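Local atomic coordinates of neural cell adhesion molecule 1 (PDB entry 2HAZ), a protein that mediates adhesion of neural cells and carries N-glycans that are polysialylated, a modification for which its first fibronectin type III repeat is critical. Residues 10-15 with 96-101; 41-46 with 80-85. All blocks are in the same frame, centred on the assembly; numbering follows the deposited sequence.

Interaction 1 of 2, residues 10-15 with 96-101; sequences PSIDQV and AASEFK. With NA (sodium ion), chain B.
Ile12 N donates to a water 2.8 Å from it, and the same water gives a weak hydrogen bond to Ala96 O on the other segment. A second water makes a similar link: it accepts a hydrogen bond from Ala96 N at 3.0 Å and donates one to Pro10 O. No direct hydrogen bond joins residues 10-15 to 96-101; beyond the waters the two strands meet through side chains. Strands 11-15 and 98-101 run nearly in the same direction, 8° apart, with axes 7.6 Å from each other at their closest. Ile12 lays CG2 against Ser98 CB at 3.8 Å, and its CD1 also lies near that carbon. Ser98 OG, anti to its own backbone N, turns to the methyls Ile12 CG2 and Val15 CG2. The tighter apolar contact is between Val15 and Phe100, whose side chains cross at about a right angle. With chi1 at 64°, Phe100 CG lies between the backbone N and the carbonyl carbon, and from there the ring turns a face to Val15 CG1. This methyl is displaced toward the rim, 3.6 Å from Phe100 CD2, in a CH-pi contact 21° off the ring normal. An alanine in place of Phe100 would probably leave Val15 CG1 without its aromatic face and Ala22 and Val81 without the ring they touch. On the side turned from strand 98-101, Asp13 chelates a sodium ion through OD1 at 2.6 Å and OD2 at 2.4 Å, with Asp27 also binding it. Asp13 and Gln14 both face Gln25, a classic beta bulge. The contact closes one side of a fibronectin type III beta sandwich, where the first and last strands, edges of different sheets, lie alongside each other.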
ATOM      1  N   PRO A  10       5.099   3.708   5.361  1.00 18.59           N
ATOM      2  CA  PRO A  10       4.857   2.326   5.768  1.00 18.41           C
ATOM      3  C   PRO A  10       5.959   1.452   5.175  1.00 18.24           C
ATOM      4  O   PRO A  10       6.687   1.909   4.289  1.00 17.30           O
ATOM      5  CB  PRO A  10       3.493   2.001   5.141  1.00 18.13           C
ATOM      6  CG  PRO A  10       2.914   3.310   4.739  1.00 18.56           C
ATOM      7  CD  PRO A  10       4.069   4.179   4.416  1.00 18.00           C
ATOM      8  N   SER A  11       6.097   0.229   5.680  1.00 17.86           N
ATOM      9  CA  SER A  11       7.037  -0.743   5.113  1.00 19.35           C
ATOM     10  C   SER A  11       6.244  -1.919   4.590  1.00 18.74           C
ATOM     11  O   SER A  11       5.395  -2.425   5.302  1.00 19.07           O
ATOM     12  CB  SER A  11       8.002  -1.268   6.192  1.00 19.40           C
ATOM     13  OG  SER A  11       9.064  -0.374   6.427  1.00 22.57           O
ATOM     14  N   ILE A  12       6.537  -2.359   3.366  1.00 18.92           N
ATOM     15  CA  ILE A  12       5.963  -3.603   2.830  1.00 18.37           C
ATOM     16  C   ILE A  12       6.866  -4.799   3.173  1.00 18.87           C
ATOM     17  O   ILE A  12       8.039  -4.847   2.798  1.00 19.01           O
ATOM     18  CB  ILE A  12       5.674  -3.526   1.299  1.00 18.27           C
ATOM     19  CG1 ILE A  12       4.635  -2.432   0.975  1.00 18.12           C
ATOM     20  CG2 ILE A  12       5.189  -4.878   0.769  1.00 17.26           C
ATOM     21  CD1 ILE A  12       4.435  -2.137  -0.530  1.00 17.55           C
ATOM     22  N   ASP A  13       6.315  -5.753   3.911  1.00 19.33           N
ATOM     23  CA  ASP A  13       7.043  -6.954   4.295  1.00 20.16           C
ATOM     24  C   ASP A  13       7.087  -7.973   3.155  1.00 19.98           C
ATOM     25  O   ASP A  13       8.174  -8.352   2.689  1.00 19.94           O
ATOM     26  CB  ASP A  13       6.449  -7.560   5.569  1.00 20.02           C
ATOM     27  CG  ASP A  13       6.871  -6.800   6.832  1.00 22.51           C
ATOM     28  OD1 ASP A  13       7.497  -5.720   6.721  1.00 23.23           O
ATOM     29  OD2 ASP A  13       6.591  -7.286   7.948  1.00 23.10           O
ATOM     30  N   GLN A  14       5.908  -8.398   2.708  1.00 19.76           N
ATOM     31  CA  GLN A  14       5.769  -9.281   1.552  1.00 19.78           C
ATOM     32  C   GLN A  14       4.399  -9.114   0.912  1.00 19.25           C
ATOM     33  O   GLN A  14       3.485  -8.538   1.513  1.00 18.29           O
ATOM     34  CB  GLN A  14       5.985 -10.752   1.938  1.00 20.67           C
ATOM     35  CG  GLN A  14       4.940 -11.314   2.892  1.00 23.89           C
ATOM     36  CD  GLN A  14       5.187 -12.766   3.218  1.00 27.39           C
ATOM     37  OE1 GLN A  14       6.190 -13.106   3.846  1.00 30.54           O
ATOM     38  NE2 GLN A  14       4.272 -13.633   2.801  1.00 29.71           N
ATOM     39  N   VAL A  15       4.278  -9.617  -0.314  1.00 17.41           N
ATOM     40  CA  VAL A  15       3.012  -9.645  -1.020  1.00 16.72           C
ATOM     41  C   VAL A  15       2.682 -11.090  -1.392  1.00 17.33           C
ATOM     42  O   VAL A  15       3.509 -11.791  -1.992  1.00 17.59           O
ATOM     43  CB  VAL A  15       3.080  -8.797  -2.294  1.00 16.11           C
ATOM     44  CG1 VAL A  15       1.725  -8.797  -2.995  1.00 15.07           C
ATOM     45  CG2 VAL A  15       3.574  -7.373  -1.971  1.00 14.24           C
ATOM     46  N   ALA A  96       8.962   2.231  -0.092  1.00 16.04           N
ATOM     47  CA  ALA A  96       9.717   1.692  -1.225  1.00 16.09           C
ATOM     48  C   ALA A  96       8.808   0.721  -1.980  1.00 15.84           C
ATOM     49  O   ALA A  96       8.001   0.023  -1.363  1.00 15.60           O
ATOM     50  CB  ALA A  96      10.990   0.980  -0.761  1.00 16.18           C
ATOM     51  N   ALA A  97       8.904   0.705  -3.308  1.00 15.59           N
ATOM     52  CA  ALA A  97       8.061  -0.216  -4.089  1.00 15.35           C
ATOM     53  C   ALA A  97       8.448  -1.686  -3.886  1.00 15.65           C
ATOM     54  O   ALA A  97       9.632  -2.012  -3.744  1.00 15.89           O
ATOM     55  CB  ALA A  97       8.079   0.150  -5.550  1.00 15.39           C
ATOM     56  N   SER A  98       7.446  -2.561  -3.848  1.00 15.69           N
ATOM     57  CA  SER A  98       7.672  -4.005  -3.784  1.00 16.44           C
ATOM     58  C   SER A  98       7.113  -4.644  -5.041  1.00 16.69           C
ATOM     59  O   SER A  98       5.994  -4.339  -5.448  1.00 16.34           O
ATOM     60  CB  SER A  98       6.973  -4.606  -2.568  1.00 16.30           C
ATOM     61  OG  SER A  98       7.192  -6.016  -2.499  1.00 18.58           O
ATOM     62  N   GLU A  99       7.886  -5.534  -5.652  1.00 16.97           N
ATOM     63  CA  GLU A  99       7.479  -6.120  -6.911  1.00 17.33           C
ATOM     64  C   GLU A  99       6.998  -7.557  -6.661  1.00 17.10           C
ATOM     65  O   GLU A  99       7.624  -8.302  -5.901  1.00 17.97           O
ATOM     66  CB  GLU A  99       8.639  -6.057  -7.918  1.00 17.63           C
ATOM     67  CG  GLU A  99       8.895  -4.668  -8.579  1.00 21.23           C
ATOM     68  CD  GLU A  99       9.780  -3.685  -7.754  1.00 25.59           C
ATOM     69  OE1 GLU A  99      10.992  -3.954  -7.537  1.00 25.52           O
ATOM     70  OE2 GLU A  99       9.274  -2.607  -7.354  1.00 25.55           O
ATOM     71  N   PHE A 100       5.872  -7.928  -7.266  1.00 15.17           N
ATOM     72  CA  PHE A 100       5.367  -9.299  -7.201  1.00 13.94           C
ATOM     73  C   PHE A 100       4.797  -9.726  -8.565  1.00 13.79           C
ATOM     74  O   PHE A 100       4.660  -8.896  -9.477  1.00 12.81           O
ATOM     75  CB  PHE A 100       4.289  -9.433  -6.120  1.00 13.37           C
ATOM     76  CG  PHE A 100       3.051  -8.617  -6.400  1.00 13.03           C
ATOM     77  CD1 PHE A 100       1.956  -9.178  -7.067  1.00 11.52           C
ATOM     78  CD2 PHE A 100       2.982  -7.277  -6.007  1.00 10.51           C
ATOM     79  CE1 PHE A 100       0.812  -8.401  -7.341  1.00 12.49           C
ATOM     80  CE2 PHE A 100       1.858  -6.508  -6.268  1.00 10.30           C
ATOM     81  CZ  PHE A 100       0.777  -7.062  -6.945  1.00  9.24           C
ATOM     82  N   LYS A 101       4.455 -11.011  -8.685  1.00 13.70           N
ATOM     83  CA  LYS A 101       3.837 -11.551  -9.908  1.00 13.62           C
ATOM     84  C   LYS A 101       2.577 -12.350  -9.576  1.00 13.86           C
ATOM     85  O   LYS A 101       2.584 -13.213  -8.688  1.00 13.66           O
ATOM     86  CB  LYS A 101       4.838 -12.427 -10.682  1.00 14.31           C
ATOM     87  CG  LYS A 101       4.438 -12.662 -12.147  1.00 12.69           C
ATOM     88  CD  LYS A 101       5.511 -13.492 -12.872  1.00 14.15           C
ATOM     89  CE  LYS A 101       5.278 -13.434 -14.371  1.00 15.37           C
ATOM     90  NZ  LYS A 101       6.004 -14.497 -15.120  1.00 19.04           N
TER
HETATM   91 NA    NA B 101       7.713  -5.689   9.333  1.00 20.09          NA
HETATM   92  O   HOH W   1       9.551   1.521   2.786  1.00 20.40           O
HETATM   93  O   HOH W   2       8.357  -1.119   1.716  1.00 26.46           O

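Interaction 2 of 2, residues 41-46 with 80-85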
ATOM      1  N   LYS A  41      -3.289   4.418   1.441  1.00 13.22           N
ATOM      2  CA  LYS A  41      -3.460   4.383  -0.004  1.00 12.94           C
ATOM      3  C   LYS A  41      -2.479   3.374  -0.588  1.00 12.97           C
ATOM      4  O   LYS A  41      -1.272   3.471  -0.368  1.00 13.50           O
ATOM      5  CB  LYS A  41      -3.234   5.772  -0.603  1.00 12.49           C
ATOM      6  CG  LYS A  41      -3.575   5.885  -2.090  1.00 14.03           C
ATOM      7  CD  LYS A  41      -3.133   7.254  -2.586  1.00 17.42           C
ATOM      8  CE  LYS A  41      -3.630   7.575  -3.956  1.00 21.06           C
ATOM      9  NZ  LYS A  41      -3.082   8.925  -4.350  1.00 20.89           N
ATOM     10  N   ALA A  42      -3.011   2.395  -1.311  1.00 12.75           N
ATOM     11  CA  ALA A  42      -2.180   1.526  -2.135  1.00 11.99           C
ATOM     12  C   ALA A  42      -2.211   2.001  -3.574  1.00 12.30           C
ATOM     13  O   ALA A  42      -3.278   2.281  -4.109  1.00 11.77           O
ATOM     14  CB  ALA A  42      -2.662   0.078  -2.070  1.00 11.84           C
ATOM     15  N   GLU A  43      -1.034   2.093  -4.176  1.00 11.95           N
ATOM     16  CA  GLU A  43      -0.866   2.337  -5.604  1.00 11.91           C
ATOM     17  C   GLU A  43      -0.122   1.159  -6.232  1.00 11.53           C
ATOM     18  O   GLU A  43       0.902   0.700  -5.690  1.00 11.28           O
ATOM     19  CB  GLU A  43      -0.079   3.630  -5.828  1.00 12.00           C
ATOM     20  CG  GLU A  43      -0.673   4.843  -5.124  1.00 15.86           C
ATOM     21  CD  GLU A  43       0.139   6.095  -5.358  1.00 21.11           C
ATOM     22  OE1 GLU A  43       1.078   6.357  -4.566  1.00 23.82           O
ATOM     23  OE2 GLU A  43      -0.161   6.813  -6.344  1.00 26.63           O
ATOM     24  N   TRP A  44      -0.616   0.667  -7.370  1.00 10.15           N
ATOM     25  CA  TRP A  44       0.069  -0.444  -8.061  1.00 10.94           C
ATOM     26  C   TRP A  44       0.088  -0.211  -9.558  1.00 11.40           C
ATOM     27  O   TRP A  44      -0.775   0.491 -10.096  1.00 10.49           O
ATOM     28  CB  TRP A  44      -0.552  -1.814  -7.722  1.00 11.26           C
ATOM     29  CG  TRP A  44      -1.999  -1.976  -8.127  1.00 11.73           C
ATOM     30  CD1 TRP A  44      -2.479  -2.502  -9.297  1.00  9.99           C
ATOM     31  CD2 TRP A  44      -3.147  -1.573  -7.370  1.00 12.17           C
ATOM     32  NE1 TRP A  44      -3.859  -2.491  -9.289  1.00 13.54           N
ATOM     33  CE2 TRP A  44      -4.292  -1.934  -8.114  1.00 11.81           C
ATOM     34  CE3 TRP A  44      -3.319  -0.995  -6.104  1.00 14.35           C
ATOM     35  CZ2 TRP A  44      -5.599  -1.676  -7.660  1.00 12.19           C
ATOM     36  CZ3 TRP A  44      -4.621  -0.753  -5.643  1.00 12.24           C
ATOM     37  CH2 TRP A  44      -5.739  -1.105  -6.419  1.00 10.29           C
ATOM     38  N   ARG A  45       1.074  -0.799 -10.225  1.00 11.36           N
ATOM     39  CA  ARG A  45       1.103  -0.777 -11.686  1.00 12.73           C
ATOM     40  C   ARG A  45       1.870  -1.973 -12.238  1.00 12.84           C
ATOM     41  O   ARG A  45       2.845  -2.443 -11.624  1.00 13.50           O
ATOM     42  CB  ARG A  45       1.705   0.527 -12.204  1.00 13.75           C
ATOM     43  CG  ARG A  45       3.084   0.816 -11.730  1.00 15.45           C
ATOM     44  CD  ARG A  45       3.877   1.754 -12.654  1.00 18.97           C
ATOM     45  NE  ARG A  45       5.269   1.710 -12.204  1.00 23.57           N
ATOM     46  CZ  ARG A  45       6.263   1.079 -12.833  1.00 25.35           C
ATOM     47  NH1 ARG A  45       6.060   0.469 -14.002  1.00 24.32           N
ATOM     48  NH2 ARG A  45       7.482   1.083 -12.294  1.00 27.19           N
ATOM     49  N   ALA A  46       1.410  -2.472 -13.385  1.00 13.65           N
ATOM     50  CA  ALA A  46       2.103  -3.537 -14.084  1.00 13.59           C
ATOM     51  C   ALA A  46       3.454  -2.987 -14.556  1.00 13.94           C
ATOM     52  O   ALA A  46       3.521  -1.930 -15.188  1.00 13.79           O
ATOM     53  CB  ALA A  46       1.273  -4.033 -15.252  1.00 13.11           C
ATOM     54  N   ALA A  80       4.403  -3.602  -9.584  1.00 10.42           N
ATOM     55  CA  ALA A  80       4.993  -2.845  -8.458  1.00 10.01           C
ATOM     56  C   ALA A  80       3.855  -2.303  -7.621  1.00 10.47           C
ATOM     57  O   ALA A  80       2.869  -1.815  -8.185  1.00  8.82           O
ATOM     58  CB  ALA A  80       5.862  -1.673  -8.977  1.00 11.19           C
ATOM     59  N   VAL A  81       4.002  -2.398  -6.293  1.00 10.25           N
ATOM     60  CA  VAL A  81       3.061  -1.797  -5.338  1.00 10.44           C
ATOM     61  C   VAL A  81       3.816  -0.969  -4.287  1.00 11.17           C
ATOM     62  O   VAL A  81       4.951  -1.276  -3.920  1.00 11.23           O
ATOM     63  CB  VAL A  81       2.137  -2.860  -4.685  1.00 10.82           C
ATOM     64  CG1 VAL A  81       2.901  -3.854  -3.836  1.00 10.53           C
ATOM     65  CG2 VAL A  81       1.006  -2.215  -3.879  1.00  9.82           C
ATOM     66  N   ARG A  82       3.181   0.118  -3.871  1.00 11.15           N
ATOM     67  CA  ARG A  82       3.667   0.959  -2.780  1.00 12.03           C
ATOM     68  C   ARG A  82       2.465   1.434  -1.949  1.00 12.11           C
ATOM     69  O   ARG A  82       1.317   1.389  -2.423  1.00 10.70           O
ATOM     70  CB  ARG A  82       4.471   2.130  -3.359  1.00 12.19           C
ATOM     71  CG  ARG A  82       3.661   3.085  -4.228  1.00 13.45           C
ATOM     72  CD  ARG A  82       4.553   3.862  -5.201  1.00 19.47           C
ATOM     73  NE  ARG A  82       3.877   5.093  -5.595  1.00 23.30           N
ATOM     74  CZ  ARG A  82       4.395   6.063  -6.348  1.00 22.90           C
ATOM     75  NH1 ARG A  82       5.636   5.992  -6.811  1.00 22.68           N
ATOM     76  NH2 ARG A  82       3.650   7.119  -6.629  1.00 21.55           N
ATOM     77  N   LEU A  83       2.749   1.853  -0.715  1.00 12.88           N
ATOM     78  CA  LEU A  83       1.759   2.268   0.271  1.00 13.69           C
ATOM     79  C   LEU A  83       2.141   3.595   0.879  1.00 13.10           C
ATOM     80  O   LEU A  83       3.314   3.843   1.142  1.00 12.94           O
ATOM     81  CB  LEU A  83       1.707   1.286   1.434  1.00 13.99           C
ATOM     82  CG  LEU A  83       0.994  -0.055   1.351  1.00 16.54           C
ATOM     83  CD1 LEU A  83       1.074  -0.642   2.745  1.00 17.47           C
ATOM     84  CD2 LEU A  83      -0.465   0.104   0.933  1.00 17.95           C
ATOM     85  N   ALA A  84       1.124   4.400   1.153  1.00 13.29           N
ATOM     86  CA  ALA A  84       1.256   5.654   1.903  1.00 13.99           C
ATOM     87  C   ALA A  84       0.141   5.726   2.939  1.00 13.59           C
ATOM     88  O   ALA A  84      -0.961   5.219   2.709  1.00 14.69           O
ATOM     89  CB  ALA A  84       1.179   6.836   0.968  1.00 13.39           C
ATOM     90  N   ALA A  85       0.462   6.327   4.088  1.00 13.98           N
ATOM     91  CA  ALA A  85      -0.490   6.626   5.148  1.00 13.28           C
ATOM     92  C   ALA A  85      -1.009   8.040   4.989  1.00 13.19           C
ATOM     93  O   ALA A  85      -0.255   8.969   4.643  1.00 13.36           O
ATOM     94  CB  ALA A  85       0.157   6.487   6.522  1.00 12.68           C
TER
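This is a buried antiparallel strand pairing in the middle of the four-stranded sheet, with strand 53-58 flanking 41-46 and strand 90-101 flanking 80-85. The two strands run 168° apart. Six backbone hydrogen bonds hold them, two each for the hydrogen-bonded pairs Lys41 with Ala84, Glu43 with Arg82, and Arg45 with Ala80; one of the shortest is Lys41 N to Ala84 O at 2.8 Å. Glu43 and Arg82 add a salt bridge. Arg82 CG lies between the backbone N and the carbonyl carbon (chi1 64°), and the chain, extended from CG to NE, carries NE to Glu43 OE1 at 3.2 Å; NH2 makes a weak bond to the same oxygen at 3.4 Å. The oxygen lies near the guanidinium plane, at its edge, but NE stands above the carboxylate plane, the two flat groups being turned 60° to each other. Trp52 makes a cation-pi contact with Arg82 and also touches Glu43. The face bearing Ala42, Trp44, Val81 and Leu83 is apolar. Ala42 CB meets Leu83 CD2 at 3.7 Å, while Trp44 CB lies 4.2 Å from Val81 CG2. Ile70, on the opposing sheet, receives Ala42 and Trp44, and Val68 receives Leu83. One face of mostly charged, partly exposed side chains with alanines among them, and one packed into the core, suit the central strands of a fibronectin type III beta sandwich.

Interactions 1 and 2 have centres about 9 Å apart; interaction 2 and the 96-101 half of interaction 1 lie in the same sheet. Val81 joins them: its O probably accepts a hydrogen bond from Ser98 N at 2.8 Å, and Ile12 CD1 packs 3.5 Å from Val81 O. Phe100 CE2 meets Val81 CG1 at 3.7 Å, carrying the edge packing of interaction 1 into the core lined by interaction 2. Farther along, Pro10 CD approaches Leu83 O at 3.4 Å. The sodium ion belongs to interaction 1; the side chain of Leu83 is about 11 Å from the sodium ion. Interaction 2 pairs the two central strands of one sheet, while interaction 1 brings that sheet's edge strand against the other sheet.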